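Local atomic coordinates of leucine aminopeptidase (PDB entry 5GNE), a protein that probably acts as a zinc-dependent aminopeptidase of the M28 family, removing residues from the N-terminal ends of peptides. Residues I243-V248 against C315-N320; E107-A112 against F361-L366; E184-G189 against V370-N375; A202-S207 against Y342-N347. All coordinates share one frame; numbering follows the deposited sequence.

Contact 1. Residues I243-V248 against C315-N320; sequences IGSGYV and CSDHVN
Ser245 carries most of the polar exchange between residues 243-248 and 315-320, its hydroxyl taking part in both direct bonds between them. In the first, OG of Ser245 donates to OD1 of Asp317 at 2.5 Å, a short bond that meets the carboxylate on its anti side and 25° out of its plane. The amide of Asn320 supplies the second: ND2 of Asn320 gives an N-H to OG of Ser245 at 2.8 Å, with the oxygen nearly in the amide plane. A chi1 of 48° sets OG of Ser245 between its own backbone N and carbonyl carbon, where both partners can reach it; OG is also bonded to Leu242 O. One water adds an indirect link, accepting from N of Ser245 at 3.0 Å and donating to OD1 of Asp317 at 2.7 Å, so this carboxylate oxygen receives two bonds. Van der Waals contact fills in beside them: CB of Ser245 lies 3.6 Å from CB of Asp317, while CG of Asn320 rests 3.8 Å from CA of Gly246. Further out, Asn320 OD1 is bonded to Tyr64 OH and Asp317 OD2 to Gln264 NE2; Asp317 also lies beside the zinc ligand His191, consistent with a second-shell role. The whole arrangement is buried where the start of helix 243-254 meets the segment leading into helix 318-323, with Tyr235 of strand 230-235 against both Ser245 and Asp317.

Contact 2. Residues E107-A112 against F361-L366; sequences EQIDPA and FTKLGL
Ile109 reaches across to Thr362, Lys363 and Leu366, a patch spanning little more than one turn of helix 355-373. They meet it in two ways: Thr362 and Leu366 run antiparallel to Ile109, whereas Lys363 lies roughly perpendicular to it. CD1 of Ile109 sits 3.5 Å from CG of Lys363, on the aliphatic base of an otherwise extended chain. The methyl of Thr362, CG2, comes 4.1 Å from CG1 of Ile109, and CD1 of Leu366 lies 3.9 Å from the same CG1 of Ile109. The isoleucine manages all three because CG1 lies beside its backbone N (chi1 -66°) and the branch then runs nearly straight (chi2 164°), carrying CD1 onto the helix. In Thr362 the polar branch is engaged within its own helix, OG1 bonding back to Met358 O one turn earlier. The link is thus purely apolar, with no hydrogen bond between the two segments. Directly after Ile109, Asp110 takes the N-cap position of helix 111-123, its OD1 accepting a weak bond from N of Ala112. Helix 202-221 is the common neighbour: Val211 touches Thr362, Val218 touches Leu366, and Glu214 OE2 accepts from Asp110 N. This is a connector between two helices, meeting helix 355-373 through one residue and tied to helix 202-221 by the Asp110-Glu214 bond, on the helical layer that flanks the central sheet of the M28 alpha/beta fold.

Contact 3. Residues E184-G189 against V370-N375; sequences EAIVIG and VELGLN. With SO4 (sulfate ion), chain E.
Ile186 and Leu372 join a strand of the central mixed sheet to the last turn of helix 355-373, the layered packing of helix on sheet found in the alpha/beta fold of zinc exopeptidases. The apolar part is compact. Ile186 projects from strand 185-191 toward the helix, and CD1 of Ile186 comes to 3.4 Å from CB of Leu372. The same methyl lies 3.6 Å from N of Gly373, where the absence of a side chain leaves the isoleucine against bare main chain. With chi1 at -65° and chi2 at 162°, the longer branch of Ile186 extends straight to this spot, and its axis slants across that of Leu372. Leu372 also touches Tyr94 and, on the neighbouring strand 259-264, Ala261. Hydrogen bonding between the two segments is absent; instead Arg228 bridges the two, bonding to Glu184 O and, weakly, to Leu372 O. Inside the helix, N of Leu374 still donates to O of Val370 at 2.9 Å, although Leu374 itself already leaves helical geometry. Just before the strand, a sulfate, probably from the crystallisation liquor, is bound by the backbone N of Glu184 and by Arg228 NH2. The sulfate O3 accepts from N of Glu184 at 2.7 Å with an N-H...O angle of 159°, and also lies 3.4 Å from CG of Glu184.

Contact 4. Residues A202-S207 against Y342-N347; sequences ADDDSS and YVHTSN. With ZN (zinc ion), chain D.
The carboxylate of Asp204 and the imidazole of His344 meet obliquely, their planes 63° apart, and CB of Val343 lies over one face of the ring, toward its rim. This is the two-zinc centre of the M28 peptidase fold. OD1 of Asp204 binds one zinc ion at 2.2 Å, alongside His191 and Asp266; Asp204 also belongs to the second zinc site, with Glu239 and His344, so the aspartate serves both metals. OD2 of Asp204 approaches NE2 of His344 to 3.1 Å at a poor angle for a hydrogen bond; NE2 of His344 is instead bonded to Glu239 OE2. With chi1 at -152°, CG of Asp204 lies anti to the backbone N, placing OD1 on the zinc and OD2 beside His344. Val343 adds the apolar contact, its CG1 lying 4.2 Å from CB of Asp204. Next to Asp204, Asp203 spends OD2 on Asn340 ND2. His344 rides at the third position of a type II turn from Tyr342 to Thr345, followed by an ST turn in which N of Asn347 donates to OG1 of Thr345. Two donors of Thr345 reach O of Tyr342 from the same face of the carbonyl: N of Thr345 at 3.0 Å and OG1 of Thr345 at 2.8 Å.

Contacts 1 and 3 are fully buried, whereas contacts 2 and 4 are only partly so. Contact 1 lies closest to the chain's centre and, like contact 4, is polar: one adjoins the metal centre from the second shell, the other supplies zinc ligands. Their centres are about 19 Å apart. Contacts 2 and 3 are apolar and away from the zinc sites; both use helix 355-373, which receives an isoleucine from a surface connector in one and from the central sheet in the other, about 16 Å apart between centres. The start of helix 202-221 forms one side of contact 4, and its later turns touch contact 2. Contacts 3 and 4 lie on opposite sides of the chain's centre.

Contact 1. Residues I243-V248 against C315-N320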
# COMPACT_ATOMS: atom_id res chain seq x y z
N ILE A 243 0.64 5.76 8.70
CA ILE A 243 -0.53 6.12 9.50
C ILE A 243 -1.85 6.11 8.69
O ILE A 243 -2.89 5.77 9.26
CB ILE A 243 -0.34 7.48 10.22
CG1 ILE A 243 -1.45 7.69 11.26
CG2 ILE A 243 -0.28 8.62 9.23
CD1 ILE A 243 -1.39 9.00 12.05
N GLY A 244 -1.81 6.43 7.39
CA GLY A 244 -3.03 6.40 6.60
C GLY A 244 -3.72 5.03 6.59
O GLY A 244 -4.91 4.92 6.99
N SER A 245 -2.99 3.99 6.19
CA SER A 245 -3.53 2.63 6.19
C SER A 245 -3.87 2.15 7.61
O SER A 245 -4.73 1.29 7.78
CB SER A 245 -2.56 1.63 5.55
OG SER A 245 -1.25 1.78 6.06
N GLY A 246 -3.16 2.66 8.61
CA GLY A 246 -3.53 2.45 10.00
C GLY A 246 -5.00 2.76 10.20
O GLY A 246 -5.81 1.89 10.56
N TYR A 247 -5.36 4.01 9.94
CA TYR A 247 -6.75 4.42 10.04
C TYR A 247 -7.68 3.60 9.15
O TYR A 247 -8.76 3.23 9.60
CB TYR A 247 -6.87 5.91 9.72
CG TYR A 247 -6.33 6.74 10.85
CD1 TYR A 247 -6.89 6.62 12.13
CD2 TYR A 247 -5.28 7.62 10.67
CE1 TYR A 247 -6.41 7.37 13.18
CE2 TYR A 247 -4.80 8.37 11.72
CZ TYR A 247 -5.37 8.24 12.98
OH TYR A 247 -4.91 8.99 14.03
N VAL A 248 -7.27 3.32 7.92
CA VAL A 248 -8.12 2.53 7.04
C VAL A 248 -8.40 1.13 7.62
O VAL A 248 -9.54 0.64 7.57
CB VAL A 248 -7.53 2.41 5.63
CG1 VAL A 248 -8.35 1.45 4.80
CG2 VAL A 248 -7.51 3.78 4.96
N CYS A 315 7.61 -1.71 6.77
CA CYS A 315 7.99 -1.58 5.39
C CYS A 315 6.97 -0.81 4.55
O CYS A 315 7.32 0.13 3.81
CB CYS A 315 8.18 -2.98 4.84
SG CYS A 315 8.50 -2.98 2.97
N SER A 316 5.70 -1.20 4.66
CA SER A 316 4.69 -0.57 3.84
C SER A 316 3.31 -0.91 4.37
O SER A 316 3.20 -1.64 5.37
CB SER A 316 4.84 -1.02 2.38
OG SER A 316 4.06 -0.20 1.53
N ASP A 317 2.27 -0.44 3.70
CA ASP A 317 0.93 -0.47 4.30
C ASP A 317 0.43 -1.88 4.63
O ASP A 317 -0.40 -2.03 5.53
CB ASP A 317 -0.06 0.25 3.38
CG ASP A 317 0.33 1.70 3.17
OD1 ASP A 317 0.34 2.43 4.18
OD2 ASP A 317 0.62 2.11 2.01
N HIS A 318 0.92 -2.89 3.91
CA HIS A 318 0.54 -4.27 4.18
C HIS A 318 0.72 -4.63 5.65
O HIS A 318 -0.08 -5.37 6.21
CB HIS A 318 1.34 -5.23 3.29
CG HIS A 318 2.81 -5.23 3.56
ND1 HIS A 318 3.61 -4.13 3.33
CD2 HIS A 318 3.62 -6.19 4.06
CE1 HIS A 318 4.86 -4.42 3.67
NE2 HIS A 318 4.89 -5.66 4.11
N VAL A 319 1.73 -4.03 6.28
CA VAL A 319 2.04 -4.22 7.70
C VAL A 319 0.85 -3.93 8.61
O VAL A 319 0.61 -4.65 9.57
CB VAL A 319 3.27 -3.36 8.09
CG1 VAL A 319 3.40 -3.19 9.59
CG2 VAL A 319 4.53 -4.01 7.52
N ASN A 320 0.10 -2.87 8.33
CA ASN A 320 -1.09 -2.60 9.13
C ASN A 320 -2.17 -3.69 8.99
O ASN A 320 -2.84 -4.05 9.97
CB ASN A 320 -1.63 -1.23 8.80
CG ASN A 320 -0.80 -0.12 9.42
OD1 ASN A 320 -0.43 -0.20 10.59
ND2 ASN A 320 -0.45 0.90 8.63
O HOH W 1 -0.39 4.91 5.09

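Contact 2. Residues E107-A112 against F361-L366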
# COMPACT_ATOMS: atom_id res chain seq x y z
N GLU A 107 -6.70 -8.82 -22.13
CA GLU A 107 -6.90 -8.19 -23.44
C GLU A 107 -7.52 -6.80 -23.36
O GLU A 107 -7.52 -6.06 -24.34
CB GLU A 107 -7.77 -9.09 -24.33
CG GLU A 107 -7.07 -10.36 -24.78
CD GLU A 107 -8.01 -11.37 -25.43
OE1 GLU A 107 -8.64 -11.02 -26.46
OE2 GLU A 107 -8.12 -12.51 -24.92
N GLN A 108 -8.03 -6.43 -22.19
CA GLN A 108 -8.58 -5.09 -22.02
C GLN A 108 -7.63 -4.13 -21.33
O GLN A 108 -7.96 -2.96 -21.14
CB GLN A 108 -9.89 -5.18 -21.25
CG GLN A 108 -10.89 -6.06 -21.93
CD GLN A 108 -12.30 -5.59 -21.69
OE1 GLN A 108 -12.92 -5.92 -20.68
NE2 GLN A 108 -12.82 -4.79 -22.63
N ILE A 109 -6.44 -4.58 -20.96
CA ILE A 109 -5.49 -3.67 -20.35
C ILE A 109 -5.06 -2.63 -21.36
O ILE A 109 -4.59 -2.98 -22.45
CB ILE A 109 -4.23 -4.36 -19.84
CG1 ILE A 109 -4.57 -5.28 -18.66
CG2 ILE A 109 -3.20 -3.31 -19.43
CD1 ILE A 109 -3.45 -6.29 -18.36
N ASP A 110 -5.27 -1.37 -21.00
CA ASP A 110 -4.89 -0.24 -21.83
C ASP A 110 -3.66 0.48 -21.25
O ASP A 110 -3.79 1.37 -20.41
CB ASP A 110 -6.08 0.73 -21.96
CG ASP A 110 -5.81 1.87 -22.94
OD1 ASP A 110 -4.68 1.98 -23.45
OD2 ASP A 110 -6.74 2.66 -23.22
N PRO A 111 -2.46 0.09 -21.70
CA PRO A 111 -1.19 0.67 -21.23
C PRO A 111 -1.12 2.20 -21.30
O PRO A 111 -0.48 2.84 -20.45
CB PRO A 111 -0.17 0.04 -22.17
CG PRO A 111 -0.75 -1.25 -22.54
CD PRO A 111 -2.24 -1.00 -22.66
N ALA A 112 -1.77 2.80 -22.29
CA ALA A 112 -1.78 4.25 -22.39
C ALA A 112 -2.50 4.89 -21.20
O ALA A 112 -2.10 5.94 -20.70
CB ALA A 112 -2.42 4.69 -23.70
N PHE A 361 2.33 -5.92 -13.53
CA PHE A 361 1.64 -5.79 -12.24
C PHE A 361 0.13 -5.66 -12.41
O PHE A 361 -0.64 -6.23 -11.62
CB PHE A 361 2.16 -4.60 -11.45
CG PHE A 361 3.47 -4.84 -10.76
CD1 PHE A 361 4.67 -4.56 -11.41
CD2 PHE A 361 3.51 -5.35 -9.48
CE1 PHE A 361 5.90 -4.79 -10.79
CE2 PHE A 361 4.74 -5.58 -8.85
CZ PHE A 361 5.93 -5.29 -9.51
N THR A 362 -0.32 -4.96 -13.44
CA THR A 362 -1.75 -4.95 -13.74
C THR A 362 -2.29 -6.33 -14.07
O THR A 362 -3.34 -6.73 -13.56
CB THR A 362 -2.09 -3.98 -14.90
OG1 THR A 362 -1.49 -2.72 -14.61
CG2 THR A 362 -3.58 -3.78 -15.03
N LYS A 363 -1.54 -7.08 -14.88
CA LYS A 363 -1.92 -8.46 -15.16
C LYS A 363 -2.04 -9.25 -13.86
O LYS A 363 -3.08 -9.88 -13.60
CB LYS A 363 -0.93 -9.14 -16.09
CG LYS A 363 -1.04 -8.68 -17.53
CD LYS A 363 -0.01 -9.33 -18.45
CE LYS A 363 -0.33 -8.98 -19.90
NZ LYS A 363 0.75 -9.28 -20.85
N LEU A 364 -1.00 -9.17 -13.03
CA LEU A 364 -1.00 -9.90 -11.78
C LEU A 364 -2.20 -9.56 -10.93
O LEU A 364 -2.92 -10.45 -10.51
CB LEU A 364 0.28 -9.60 -10.99
CG LEU A 364 0.30 -10.27 -9.62
CD1 LEU A 364 0.19 -11.77 -9.74
CD2 LEU A 364 1.58 -9.88 -8.89
N GLY A 365 -2.44 -8.27 -10.72
CA GLY A 365 -3.61 -7.79 -10.02
C GLY A 365 -4.93 -8.34 -10.54
O GLY A 365 -5.81 -8.74 -9.75
N LEU A 366 -5.09 -8.39 -11.85
CA LEU A 366 -6.35 -8.84 -12.43
C LEU A 366 -6.54 -10.35 -12.28
O LEU A 366 -7.64 -10.81 -12.00
CB LEU A 366 -6.44 -8.41 -13.89
CG LEU A 366 -6.71 -6.91 -14.07
CD1 LEU A 366 -6.58 -6.43 -15.52
CD2 LEU A 366 -8.07 -6.55 -13.54

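Contact 3. Residues E184-G189 against V370-N375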
# COMPACT_ATOMS: atom_id res chain seq x y z
N GLU A 184 -16.36 -12.47 1.89
CA GLU A 184 -15.23 -11.69 2.34
C GLU A 184 -14.67 -10.97 1.14
O GLU A 184 -14.63 -11.48 0.03
CB GLU A 184 -14.16 -12.58 2.97
CG GLU A 184 -14.61 -13.41 4.16
CD GLU A 184 -13.54 -14.38 4.60
OE1 GLU A 184 -12.90 -14.11 5.64
OE2 GLU A 184 -13.34 -15.40 3.91
N ALA A 185 -14.27 -9.74 1.38
CA ALA A 185 -13.86 -8.86 0.32
C ALA A 185 -12.41 -9.11 -0.11
O ALA A 185 -11.62 -9.77 0.58
CB ALA A 185 -14.06 -7.42 0.73
N ILE A 186 -12.06 -8.56 -1.26
CA ILE A 186 -10.69 -8.52 -1.70
C ILE A 186 -10.29 -7.07 -1.64
O ILE A 186 -11.09 -6.21 -1.96
CB ILE A 186 -10.53 -9.10 -3.10
CG1 ILE A 186 -10.89 -10.58 -3.05
CG2 ILE A 186 -9.09 -9.00 -3.58
CD1 ILE A 186 -11.17 -11.10 -4.41
N VAL A 187 -9.09 -6.81 -1.15
CA VAL A 187 -8.59 -5.45 -1.06
C VAL A 187 -7.31 -5.27 -1.90
O VAL A 187 -6.35 -6.06 -1.80
CB VAL A 187 -8.30 -5.05 0.41
CG1 VAL A 187 -7.66 -3.68 0.47
CG2 VAL A 187 -9.58 -5.08 1.22
N ILE A 188 -7.33 -4.22 -2.71
CA ILE A 188 -6.16 -3.73 -3.42
C ILE A 188 -5.82 -2.34 -2.87
O ILE A 188 -6.71 -1.48 -2.77
CB ILE A 188 -6.42 -3.58 -4.95
CG1 ILE A 188 -7.25 -4.74 -5.50
CG2 ILE A 188 -5.10 -3.39 -5.69
CD1 ILE A 188 -6.56 -6.07 -5.38
N GLY A 189 -4.56 -2.09 -2.58
CA GLY A 189 -4.20 -0.79 -2.04
C GLY A 189 -2.87 -0.30 -2.55
O GLY A 189 -2.01 -1.09 -2.97
N VAL A 370 -9.57 -12.04 -10.35
CA VAL A 370 -10.46 -13.03 -10.96
C VAL A 370 -10.43 -14.34 -10.17
O VAL A 370 -11.48 -14.90 -9.84
CB VAL A 370 -10.09 -13.32 -12.44
CG1 VAL A 370 -10.84 -14.53 -12.96
CG2 VAL A 370 -10.40 -12.11 -13.30
N GLU A 371 -9.25 -14.86 -9.89
CA GLU A 371 -9.22 -16.17 -9.28
C GLU A 371 -9.72 -16.17 -7.83
O GLU A 371 -10.30 -17.16 -7.38
CB GLU A 371 -7.83 -16.77 -9.40
CG GLU A 371 -7.42 -16.94 -10.86
CD GLU A 371 -8.14 -18.07 -11.57
OE1 GLU A 371 -8.99 -18.73 -10.95
OE2 GLU A 371 -7.85 -18.34 -12.76
N LEU A 372 -9.53 -15.06 -7.11
CA LEU A 372 -10.18 -14.93 -5.80
C LEU A 372 -11.66 -14.51 -5.93
O LEU A 372 -12.52 -14.99 -5.19
CB LEU A 372 -9.41 -13.93 -4.94
CG LEU A 372 -8.07 -14.41 -4.38
CD1 LEU A 372 -7.38 -13.30 -3.65
CD2 LEU A 372 -8.32 -15.55 -3.42
N GLY A 373 -11.92 -13.60 -6.87
CA GLY A 373 -13.24 -13.00 -7.07
C GLY A 373 -14.32 -13.97 -7.51
O GLY A 373 -15.50 -13.76 -7.24
N LEU A 374 -13.90 -15.03 -8.19
CA LEU A 374 -14.81 -16.08 -8.62
C LEU A 374 -14.47 -17.49 -8.03
O LEU A 374 -15.07 -18.49 -8.41
CB LEU A 374 -14.77 -16.12 -10.15
CG LEU A 374 -14.83 -14.90 -11.06
CD1 LEU A 374 -14.50 -15.29 -12.51
CD2 LEU A 374 -16.25 -14.34 -11.01
N ASN A 375 -13.55 -17.55 -7.06
CA ASN A 375 -13.16 -18.79 -6.34
C ASN A 375 -12.87 -20.03 -7.20
O ASN A 375 -11.78 -20.18 -7.75
CB ASN A 375 -14.23 -19.16 -5.32
CG ASN A 375 -14.63 -18.01 -4.46
OD1 ASN A 375 -14.97 -16.92 -4.94
ND2 ASN A 375 -14.59 -18.24 -3.16
S SO4 E . -16.57 -16.58 1.80
O1 SO4 E . -17.57 -16.96 0.80
O2 SO4 E . -15.26 -17.12 1.45
O3 SO4 E . -16.50 -15.12 1.89
O4 SO4 E . -16.99 -17.10 3.10

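Contact 4. Residues A202-S207 against Y342-N347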
# COMPACT_ATOMS: atom_id res chain seq x y z
N ALA A 202 7.41 9.10 -8.66
CA ALA A 202 6.93 8.34 -9.79
C ALA A 202 6.84 6.85 -9.48
O ALA A 202 5.75 6.28 -9.52
CB ALA A 202 7.82 8.58 -10.98
N ASP A 203 7.97 6.21 -9.20
CA ASP A 203 7.94 4.81 -8.80
C ASP A 203 7.36 4.67 -7.40
O ASP A 203 6.57 3.78 -7.15
CB ASP A 203 9.33 4.19 -8.81
CG ASP A 203 9.29 2.69 -8.61
OD1 ASP A 203 8.35 2.07 -9.14
OD2 ASP A 203 10.19 2.12 -7.93
N ASP A 204 7.75 5.56 -6.48
CA ASP A 204 7.22 5.49 -5.13
C ASP A 204 5.80 5.98 -5.14
O ASP A 204 5.46 7.09 -4.73
CB ASP A 204 8.04 6.23 -4.10
CG ASP A 204 7.87 5.61 -2.74
OD1 ASP A 204 6.93 4.81 -2.60
OD2 ASP A 204 8.65 5.88 -1.81
N ASP A 205 5.06 5.08 -5.78
CA ASP A 205 3.65 4.83 -5.85
C ASP A 205 2.69 5.69 -6.59
O ASP A 205 1.49 5.50 -6.45
CB ASP A 205 3.15 4.55 -4.47
CG ASP A 205 2.86 3.08 -4.33
OD1 ASP A 205 3.38 2.35 -5.23
OD2 ASP A 205 2.12 2.65 -3.44
N SER A 206 3.19 6.54 -7.47
CA SER A 206 2.34 6.86 -8.59
C SER A 206 2.10 5.52 -9.30
O SER A 206 0.96 5.16 -9.63
CB SER A 206 2.99 7.85 -9.55
OG SER A 206 2.07 8.20 -10.57
N SER A 207 3.18 4.75 -9.47
CA SER A 207 3.10 3.46 -10.14
C SER A 207 2.00 2.57 -9.54
O SER A 207 1.06 2.17 -10.26
CB SER A 207 4.46 2.75 -10.14
OG SER A 207 4.87 2.30 -8.86
N TYR A 342 16.38 6.10 -6.52
CA TYR A 342 15.82 7.44 -6.63
C TYR A 342 14.62 7.72 -5.72
O TYR A 342 14.19 8.88 -5.61
CB TYR A 342 15.41 7.73 -8.08
CG TYR A 342 16.44 7.37 -9.13
CD1 TYR A 342 17.51 8.22 -9.42
CD2 TYR A 342 16.32 6.20 -9.87
CE1 TYR A 342 18.44 7.89 -10.40
CE2 TYR A 342 17.24 5.87 -10.85
CZ TYR A 342 18.31 6.72 -11.12
OH TYR A 342 19.22 6.38 -12.10
N VAL A 343 14.07 6.69 -5.07
CA VAL A 343 12.89 6.89 -4.22
C VAL A 343 13.16 7.92 -3.13
O VAL A 343 14.25 7.99 -2.59
CB VAL A 343 12.40 5.57 -3.59
CG1 VAL A 343 11.85 4.64 -4.67
CG2 VAL A 343 13.53 4.90 -2.80
N HIS A 344 12.14 8.72 -2.84
CA HIS A 344 12.22 9.83 -1.89
C HIS A 344 13.17 10.94 -2.34
O HIS A 344 13.65 11.73 -1.52
CB HIS A 344 12.63 9.34 -0.49
CG HIS A 344 11.78 8.20 0.02
ND1 HIS A 344 12.31 6.99 0.40
CD2 HIS A 344 10.44 8.10 0.19
CE1 HIS A 344 11.34 6.19 0.80
NE2 HIS A 344 10.19 6.84 0.67
N THR A 345 13.49 11.01 -3.62
CA THR A 345 14.24 12.16 -4.09
C THR A 345 13.50 12.83 -5.24
O THR A 345 12.55 12.28 -5.80
CB THR A 345 15.66 11.79 -4.57
OG1 THR A 345 15.60 11.27 -5.91
CG2 THR A 345 16.30 10.76 -3.63
N SER A 346 13.96 14.01 -5.61
CA SER A 346 13.47 14.71 -6.80
C SER A 346 13.63 13.92 -8.09
O SER A 346 13.04 14.28 -9.10
CB SER A 346 14.18 16.06 -6.92
OG SER A 346 13.88 16.86 -5.78
N ASN A 347 14.46 12.88 -8.07
CA ASN A 347 14.68 12.08 -9.27
C ASN A 347 13.87 10.79 -9.39
O ASN A 347 14.16 9.95 -10.24
CB ASN A 347 16.17 11.76 -9.39
CG ASN A 347 17.00 13.01 -9.59
OD1 ASN A 347 16.98 13.62 -10.66
ND2 ASN A 347 17.71 13.41 -8.54
ZN ZN D . 6.13 3.39 -1.05